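Local coordinates for protein cytolethal distending toxin subunit B (Escherichia coli, PDB 2F1N) that nicks DNA as the endonuclease subunit of a tripartite bacterial toxin and so very probably damages DNA in intoxicated cells, arresting them at G2/M, at residues 80-85 / 91-96; 32-37 / 54-59; 14-19 / 139-144. All blocks are in the same frame, centred on the assembly; numbering follows the deposited sequence.

Interactions 1 and 2 are neighbours, their centres about 13 Å apart, and they touch: the W82 ring packs on the backbone of W34, I95 on the W34 ring, and L80 on P59. They meet where helix 31-42 packs on the eight-stranded sheet, interaction 1 as a hairpin of that sheet and interaction 2 as a contact within a beta-alpha-beta unit. Interaction 3 sits about 18 Å from interaction 1 and 21 Å from interaction 2, between centres, and touches neither. Along the chain interaction 2 closes before interaction 1 opens, and both fall between the two segments of interaction 3. Together they hold one flank of the first sheet and its packing on the six-stranded second, the two-sheet scaffold of DNase I-like nucleases.

Interaction 1: residues 80-85 / 91-96; sequences LIWNLS and QQVYIY
L80 pairs with I95 and W82 with V93, each through two backbone hydrogen bonds, in an antiparallel hairpin; the N of W82 meets the O of V93 at 2.8 Å. Past the strand ends, the O of Q91 takes a fifth bond from the N of L84 at 2.8 Å and a weak, long one from the N of S85.

Apolar contacts fill the face carrying L80, W82, V93 and I95. W82 has CG anti to its own N (chi1 -175°), which lays the indole alongside V93, CE3 to CG2 at 3.6 Å; I95 CD1 reaches the same CE3 at 3.7 Å. L84, just past the strand in the same segment as W82, sets CD2 3.5 Å above the centre of the indole and touches CG1 of V93 with CD1 at 3.7 Å. The more exposed face carries I81 beside Y94, where CG1 comes within 3.3 Å of CE2. Q92 leans over I81, its OE1 3.6 Å from CG2; a long polar chain suits this exposed position.

Y94 and Y96 continue the sheet to strand 109-113, I81 bonds to V64 on the other flank, and I42 of helix 31-42 covers W82, L84 and V93.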
# COMPACT_ATOMS: atom_id res chain seq x y z
N LEU A 80 0.05 -13.52 7.60
CA LEU A 80 1.02 -14.60 7.41
C LEU A 80 2.40 -14.20 7.92
O LEU A 80 2.78 -13.03 7.82
CB LEU A 80 1.09 -15.02 5.92
CG LEU A 80 -0.18 -14.85 5.07
CD1 LEU A 80 0.17 -14.82 3.55
CD2 LEU A 80 -1.17 -15.97 5.35
N ILE A 81 3.15 -15.16 8.47
CA ILE A 81 4.53 -14.90 8.77
C ILE A 81 5.39 -15.54 7.69
O ILE A 81 5.17 -16.70 7.30
CB ILE A 81 4.92 -15.37 10.22
CG1 ILE A 81 4.34 -14.37 11.21
CG2 ILE A 81 6.46 -15.33 10.45
CD1 ILE A 81 4.42 -14.77 12.72
N TRP A 82 6.38 -14.78 7.24
CA TRP A 82 7.24 -15.23 6.14
C TRP A 82 8.66 -15.20 6.65
O TRP A 82 9.26 -14.14 6.89
CB TRP A 82 7.04 -14.32 4.90
CG TRP A 82 7.77 -14.73 3.64
CD1 TRP A 82 8.27 -15.97 3.30
CD2 TRP A 82 8.05 -13.86 2.53
NE1 TRP A 82 8.84 -15.91 2.04
CE2 TRP A 82 8.70 -14.64 1.54
CE3 TRP A 82 7.77 -12.51 2.27
CZ2 TRP A 82 9.12 -14.09 0.31
CZ3 TRP A 82 8.17 -11.95 1.01
CH2 TRP A 82 8.83 -12.77 0.06
N ASN A 83 9.20 -16.41 6.85
CA ASN A 83 10.56 -16.54 7.40
C ASN A 83 11.54 -16.37 6.26
O ASN A 83 11.44 -17.10 5.27
CB ASN A 83 10.76 -17.91 8.08
CG ASN A 83 12.05 -17.99 8.91
OD1 ASN A 83 13.03 -17.31 8.63
ND2 ASN A 83 12.05 -18.84 9.93
N LEU A 84 12.46 -15.41 6.35
CA LEU A 84 13.30 -15.05 5.20
C LEU A 84 14.71 -15.61 5.32
O LEU A 84 15.43 -15.70 4.32
CB LEU A 84 13.37 -13.52 5.04
CG LEU A 84 12.07 -12.79 4.70
CD1 LEU A 84 12.28 -11.30 4.64
CD2 LEU A 84 11.52 -13.28 3.33
N SER A 85 15.12 -15.93 6.55
CA SER A 85 16.49 -16.38 6.85
C SER A 85 16.62 -16.49 8.36
O SER A 85 15.80 -15.95 9.08
CB SER A 85 17.55 -15.39 6.34
OG SER A 85 18.90 -15.83 6.61
N GLN A 91 14.94 -11.00 9.60
CA GLN A 91 14.81 -12.47 9.64
C GLN A 91 13.40 -12.96 9.25
O GLN A 91 13.23 -13.99 8.62
CB GLN A 91 15.18 -12.99 11.04
CG GLN A 91 16.62 -12.64 11.50
CD GLN A 91 17.04 -13.34 12.81
OE1 GLN A 91 18.12 -13.93 12.88
NE2 GLN A 91 16.20 -13.24 13.84
N GLN A 92 12.38 -12.22 9.64
CA GLN A 92 11.02 -12.58 9.21
C GLN A 92 10.21 -11.33 8.91
O GLN A 92 10.45 -10.25 9.48
CB GLN A 92 10.29 -13.37 10.29
CG GLN A 92 10.96 -14.67 10.71
CD GLN A 92 10.01 -15.55 11.50
OE1 GLN A 92 9.76 -16.70 11.12
NE2 GLN A 92 9.49 -15.01 12.60
N VAL A 93 9.19 -11.49 8.08
CA VAL A 93 8.31 -10.35 7.83
C VAL A 93 6.86 -10.84 7.96
O VAL A 93 6.60 -12.05 7.86
CB VAL A 93 8.55 -9.68 6.44
CG1 VAL A 93 9.94 -8.94 6.37
CG2 VAL A 93 8.31 -10.66 5.28
N TYR A 94 5.95 -9.89 8.12
CA TYR A 94 4.52 -10.18 8.22
C TYR A 94 3.84 -9.78 6.92
O TYR A 94 4.10 -8.72 6.36
CB TYR A 94 3.89 -9.38 9.40
CG TYR A 94 4.26 -9.97 10.74
CD1 TYR A 94 5.46 -9.65 11.34
CD2 TYR A 94 3.38 -10.85 11.36
CE1 TYR A 94 5.82 -10.23 12.59
CE2 TYR A 94 3.69 -11.41 12.57
CZ TYR A 94 4.91 -11.07 13.20
OH TYR A 94 5.23 -11.62 14.42
N ILE A 95 2.95 -10.65 6.39
CA ILE A 95 2.19 -10.30 5.19
C ILE A 95 0.72 -10.22 5.54
O ILE A 95 0.19 -11.12 6.20
CB ILE A 95 2.37 -11.41 4.08
CG1 ILE A 95 3.86 -11.57 3.70
CG2 ILE A 95 1.55 -11.01 2.83
CD1 ILE A 95 4.07 -12.74 2.66
N TYR A 96 0.04 -9.17 5.10
CA TYR A 96 -1.42 -9.08 5.31
C TYR A 96 -1.98 -9.19 3.92
O TYR A 96 -1.69 -8.35 3.02
CB TYR A 96 -1.78 -7.72 5.99
CG TYR A 96 -1.12 -7.73 7.33
CD1 TYR A 96 -1.75 -8.35 8.42
CD2 TYR A 96 0.21 -7.29 7.48
CE1 TYR A 96 -1.12 -8.46 9.68
CE2 TYR A 96 0.87 -7.43 8.71
CZ TYR A 96 0.20 -8.00 9.80
OH TYR A 96 0.86 -8.17 11.01

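Interaction 2: residues 32-37 / 54-59; sequences SKWNIN and QEAGSP
The indole of W34 has the CA of P59 over one face, 4.3 Å above the plane and offset toward the rim, while the O of A56 lies at its edge, in the ring plane. The O of S58 approaches obliquely, 3.2 Å from NE1 but at a poor angle, so it is not a hydrogen bond. The contact belongs to the beta-alpha-beta unit of strand 18-25, helix 31-42 and strand 50-56 in the DNase I-like fold: W34 leaves the helix and reaches A56 and the residues after it.

Tryptophan suits this buried place because it combines a broad apolar surface with one N-H donor. Its benzene part passes the small A56, CZ2 to CB at 4.2 Å, and its other neighbours include I95, F97, A110 and V112 of the sheet. With CG beside the backbone N (chi1 -81°) and the ring turned across that bond (chi2 92°), NE1 points at A56. S58 is held by its own partners, its OG bonded to the O of S27 and its N to OG1 of T30. The indole donor is used on one carbonyl: NE1 meets the O of A56 at 2.9 Å, the N-H...O angle 175° and the donor in the carbonyl plane.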
# COMPACT_ATOMS: atom_id res chain seq x y z
N SER A 32 7.95 -16.35 -8.33
CA SER A 32 9.17 -15.56 -8.54
C SER A 32 9.02 -14.12 -8.14
O SER A 32 9.90 -13.55 -7.51
CB SER A 32 9.70 -15.67 -9.98
OG SER A 32 10.21 -16.98 -10.20
N LYS A 33 7.89 -13.52 -8.51
CA LYS A 33 7.66 -12.13 -8.15
C LYS A 33 7.70 -11.95 -6.65
O LYS A 33 8.23 -10.94 -6.19
CB LYS A 33 6.37 -11.61 -8.74
CG LYS A 33 6.53 -11.29 -10.23
CD LYS A 33 5.17 -11.08 -10.88
CE LYS A 33 5.39 -10.67 -12.35
NZ LYS A 33 4.14 -10.27 -13.04
N TRP A 34 7.16 -12.92 -5.89
CA TRP A 34 7.32 -12.85 -4.43
C TRP A 34 8.70 -13.26 -3.93
O TRP A 34 9.36 -12.49 -3.26
CB TRP A 34 6.25 -13.66 -3.71
CG TRP A 34 4.96 -12.90 -3.63
CD1 TRP A 34 3.89 -12.93 -4.53
CD2 TRP A 34 4.55 -12.04 -2.55
NE1 TRP A 34 2.89 -12.09 -4.08
CE2 TRP A 34 3.25 -11.56 -2.87
CE3 TRP A 34 5.19 -11.59 -1.38
CZ2 TRP A 34 2.56 -10.66 -2.05
CZ3 TRP A 34 4.47 -10.75 -0.52
CH2 TRP A 34 3.17 -10.28 -0.87
N ASN A 35 9.15 -14.49 -4.30
CA ASN A 35 10.38 -15.04 -3.68
C ASN A 35 11.65 -14.33 -4.11
O ASN A 35 12.61 -14.30 -3.34
CB ASN A 35 10.56 -16.57 -3.89
CG ASN A 35 11.64 -17.19 -2.93
OD1 ASN A 35 11.70 -16.91 -1.71
ND2 ASN A 35 12.50 -18.05 -3.50
N ILE A 36 11.62 -13.74 -5.30
CA ILE A 36 12.74 -12.91 -5.75
C ILE A 36 12.50 -11.41 -5.62
O ILE A 36 13.20 -10.75 -4.87
CB ILE A 36 13.18 -13.29 -7.21
CG1 ILE A 36 13.29 -14.80 -7.33
CG2 ILE A 36 14.50 -12.57 -7.57
CD1 ILE A 36 14.42 -15.39 -6.55
N ASN A 37 11.50 -10.88 -6.32
CA ASN A 37 11.37 -9.42 -6.45
C ASN A 37 10.84 -8.74 -5.20
O ASN A 37 11.43 -7.79 -4.73
CB ASN A 37 10.53 -9.06 -7.66
CG ASN A 37 11.08 -9.72 -8.93
OD1 ASN A 37 12.25 -9.50 -9.31
ND2 ASN A 37 10.27 -10.52 -9.57
N GLN A 54 -0.27 -4.43 -5.16
CA GLN A 54 -1.53 -4.61 -5.90
C GLN A 54 -1.35 -5.72 -6.97
O GLN A 54 -0.22 -6.05 -7.30
CB GLN A 54 -2.01 -3.29 -6.58
CG GLN A 54 -2.06 -2.11 -5.52
CD GLN A 54 -0.69 -1.47 -5.37
OE1 GLN A 54 0.06 -1.35 -6.36
NE2 GLN A 54 -0.32 -1.12 -4.12
N GLU A 55 -2.47 -6.29 -7.42
CA GLU A 55 -2.46 -7.50 -8.31
C GLU A 55 -1.47 -8.51 -7.73
O GLU A 55 -0.57 -9.01 -8.43
CB GLU A 55 -2.11 -7.10 -9.75
CG GLU A 55 -3.09 -6.05 -10.27
CD GLU A 55 -2.95 -5.73 -11.75
OE1 GLU A 55 -2.53 -6.62 -12.56
OE2 GLU A 55 -3.34 -4.61 -12.09
N ALA A 56 -1.67 -8.85 -6.46
CA ALA A 56 -0.64 -9.53 -5.68
C ALA A 56 -0.56 -11.04 -5.97
O ALA A 56 0.40 -11.70 -5.55
CB ALA A 56 -0.85 -9.30 -4.15
N GLY A 57 -1.52 -11.60 -6.71
CA GLY A 57 -1.43 -13.05 -6.94
C GLY A 57 -1.72 -13.83 -5.66
O GLY A 57 -2.73 -13.61 -5.00
N SER A 58 -0.82 -14.73 -5.33
CA SER A 58 -0.92 -15.59 -4.16
C SER A 58 0.34 -15.27 -3.36
O SER A 58 1.38 -14.94 -3.93
CB SER A 58 -0.91 -17.06 -4.63
OG SER A 58 -2.22 -17.42 -5.13
N PRO A 59 0.27 -15.37 -2.04
CA PRO A 59 1.47 -15.12 -1.22
C PRO A 59 2.52 -16.23 -1.43
O PRO A 59 2.19 -17.28 -2.03
CB PRO A 59 0.94 -15.14 0.22
CG PRO A 59 -0.33 -15.95 0.17
CD PRO A 59 -0.90 -15.73 -1.23

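Interaction 3: residues 14-19 / 139-144; sequences TDFRVA and GNDAFF
The backbones of 14-19 and 139-144 stay well apart, 9.8 Å between the CA atoms of F16 and D141 and 9.1 Å between those of V18 and F143, so side chains alone bridge the gap. F16 and F143 do most of this. They form an edge-to-face pair with centroids 5.0 Å apart and planes at 55°. The CZ of F143 stands 3.8 Å above the plane of F16, over the ring centre, and so directs the slightly positive ring edge at the pi cloud; a flat aromatic at F16 offers the face that this needs. F143 holds CG beside its backbone N (chi1 -61°), which sends the ring across to the other segment, where its CE1 also meets CG1 of V18 at 3.8 Å, the two side chains crossing at about a right angle. A beta-branched valine suits a buried strand position.

These residues lie where the two sheets of the DNase I-like sandwich face each other: V18 opens strand 18-25 of the eight-stranded sheet, and D141 and F143 belong to strand 141-147 of the six-stranded one. I50 of strand 50-56 touches F16, V18 and F143, and M181 and L183 of strand 179-183 pack on V18, so F143 and V18 are buried among apolar side chains, with F16 partly exposed.

D141 turns its carboxylate 85° from the ring plane of F16 and approaches obliquely, OD2 3.3 Å from CE1, whose weakly positive C-H may favour a carboxylate nearby. OD1 lies close to OD2 of D12, an approach of like groups that may raise the proton affinity of one of them, although ND2 of N140 gives that D12 oxygen a hydrogen bond.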
# COMPACT_ATOMS: atom_id res chain seq x y z
N THR A 14 8.27 10.01 8.58
CA THR A 14 9.68 10.08 8.16
C THR A 14 10.63 9.05 8.76
O THR A 14 11.77 8.97 8.34
CB THR A 14 10.27 11.53 8.30
OG1 THR A 14 10.38 11.87 9.69
CG2 THR A 14 9.30 12.56 7.74
N ASP A 15 10.17 8.27 9.74
CA ASP A 15 11.01 7.22 10.33
C ASP A 15 11.03 5.98 9.41
O ASP A 15 11.95 5.15 9.52
CB ASP A 15 10.46 6.80 11.70
CG ASP A 15 10.97 7.69 12.85
OD1 ASP A 15 11.39 8.85 12.62
OD2 ASP A 15 10.97 7.29 14.03
N PHE A 16 10.02 5.88 8.55
CA PHE A 16 9.80 4.70 7.69
C PHE A 16 10.27 4.90 6.24
O PHE A 16 10.08 5.98 5.68
CB PHE A 16 8.30 4.39 7.62
CG PHE A 16 7.66 3.99 8.93
CD1 PHE A 16 7.32 4.95 9.87
CD2 PHE A 16 7.39 2.65 9.20
CE1 PHE A 16 6.72 4.58 11.08
CE2 PHE A 16 6.79 2.26 10.40
CZ PHE A 16 6.46 3.22 11.35
N ARG A 17 10.84 3.85 5.63
CA ARG A 17 10.96 3.76 4.16
C ARG A 17 9.82 2.85 3.74
O ARG A 17 9.70 1.75 4.26
CB ARG A 17 12.27 3.09 3.76
CG ARG A 17 13.50 3.93 3.95
CD ARG A 17 14.78 3.20 3.53
NE ARG A 17 14.65 2.40 2.30
CZ ARG A 17 14.78 2.90 1.07
NH1 ARG A 17 15.06 4.19 0.92
NH2 ARG A 17 14.66 2.12 -0.00
N VAL A 18 8.96 3.34 2.85
CA VAL A 18 7.84 2.52 2.40
C VAL A 18 7.85 2.50 0.88
O VAL A 18 8.61 3.23 0.22
CB VAL A 18 6.47 3.06 2.94
CG1 VAL A 18 6.51 3.22 4.49
CG2 VAL A 18 6.13 4.39 2.32
N ALA A 19 7.04 1.62 0.29
CA ALA A 19 6.95 1.58 -1.18
C ALA A 19 5.66 0.93 -1.62
O ALA A 19 4.91 0.38 -0.81
CB ALA A 19 8.17 0.74 -1.76
N GLY A 139 2.02 1.53 15.75
CA GLY A 139 2.11 2.74 16.58
C GLY A 139 1.10 3.79 16.14
O GLY A 139 -0.09 3.51 15.95
N ASN A 140 1.59 5.00 15.93
CA ASN A 140 0.73 6.13 15.61
C ASN A 140 0.54 6.37 14.11
O ASN A 140 0.04 7.42 13.73
CB ASN A 140 1.41 7.36 16.20
CG ASN A 140 0.48 8.47 16.39
OD1 ASN A 140 -0.50 8.36 17.15
ND2 ASN A 140 0.78 9.61 15.73
N ASP A 141 0.93 5.39 13.28
CA ASP A 141 0.92 5.54 11.83
C ASP A 141 0.13 4.38 11.19
O ASP A 141 0.19 3.26 11.69
CB ASP A 141 2.34 5.46 11.33
CG ASP A 141 3.21 6.55 11.92
OD1 ASP A 141 2.86 7.71 11.77
OD2 ASP A 141 4.27 6.32 12.51
N ALA A 142 -0.60 4.68 10.13
CA ALA A 142 -1.37 3.66 9.44
C ALA A 142 -0.97 3.67 7.98
O ALA A 142 -0.77 4.73 7.36
CB ALA A 142 -2.87 3.97 9.60
N PHE A 143 -0.92 2.47 7.37
CA PHE A 143 -0.50 2.38 5.98
C PHE A 143 -1.51 1.50 5.25
O PHE A 143 -1.86 0.45 5.77
CB PHE A 143 0.86 1.70 5.93
CG PHE A 143 1.92 2.47 6.67
CD1 PHE A 143 2.63 3.48 6.02
CD2 PHE A 143 2.17 2.20 8.01
CE1 PHE A 143 3.63 4.22 6.72
CE2 PHE A 143 3.16 2.93 8.72
CZ PHE A 143 3.87 3.92 8.05
N PHE A 144 -1.99 1.99 4.09
CA PHE A 144 -2.97 1.26 3.27
C PHE A 144 -2.39 0.92 1.92
O PHE A 144 -1.54 1.64 1.39
CB PHE A 144 -4.24 2.10 3.03
CG PHE A 144 -5.08 2.29 4.28
CD1 PHE A 144 -4.67 3.16 5.27
CD2 PHE A 144 -6.19 1.48 4.50
CE1 PHE A 144 -5.46 3.33 6.47
CE2 PHE A 144 -6.97 1.62 5.65
CZ PHE A 144 -6.59 2.52 6.66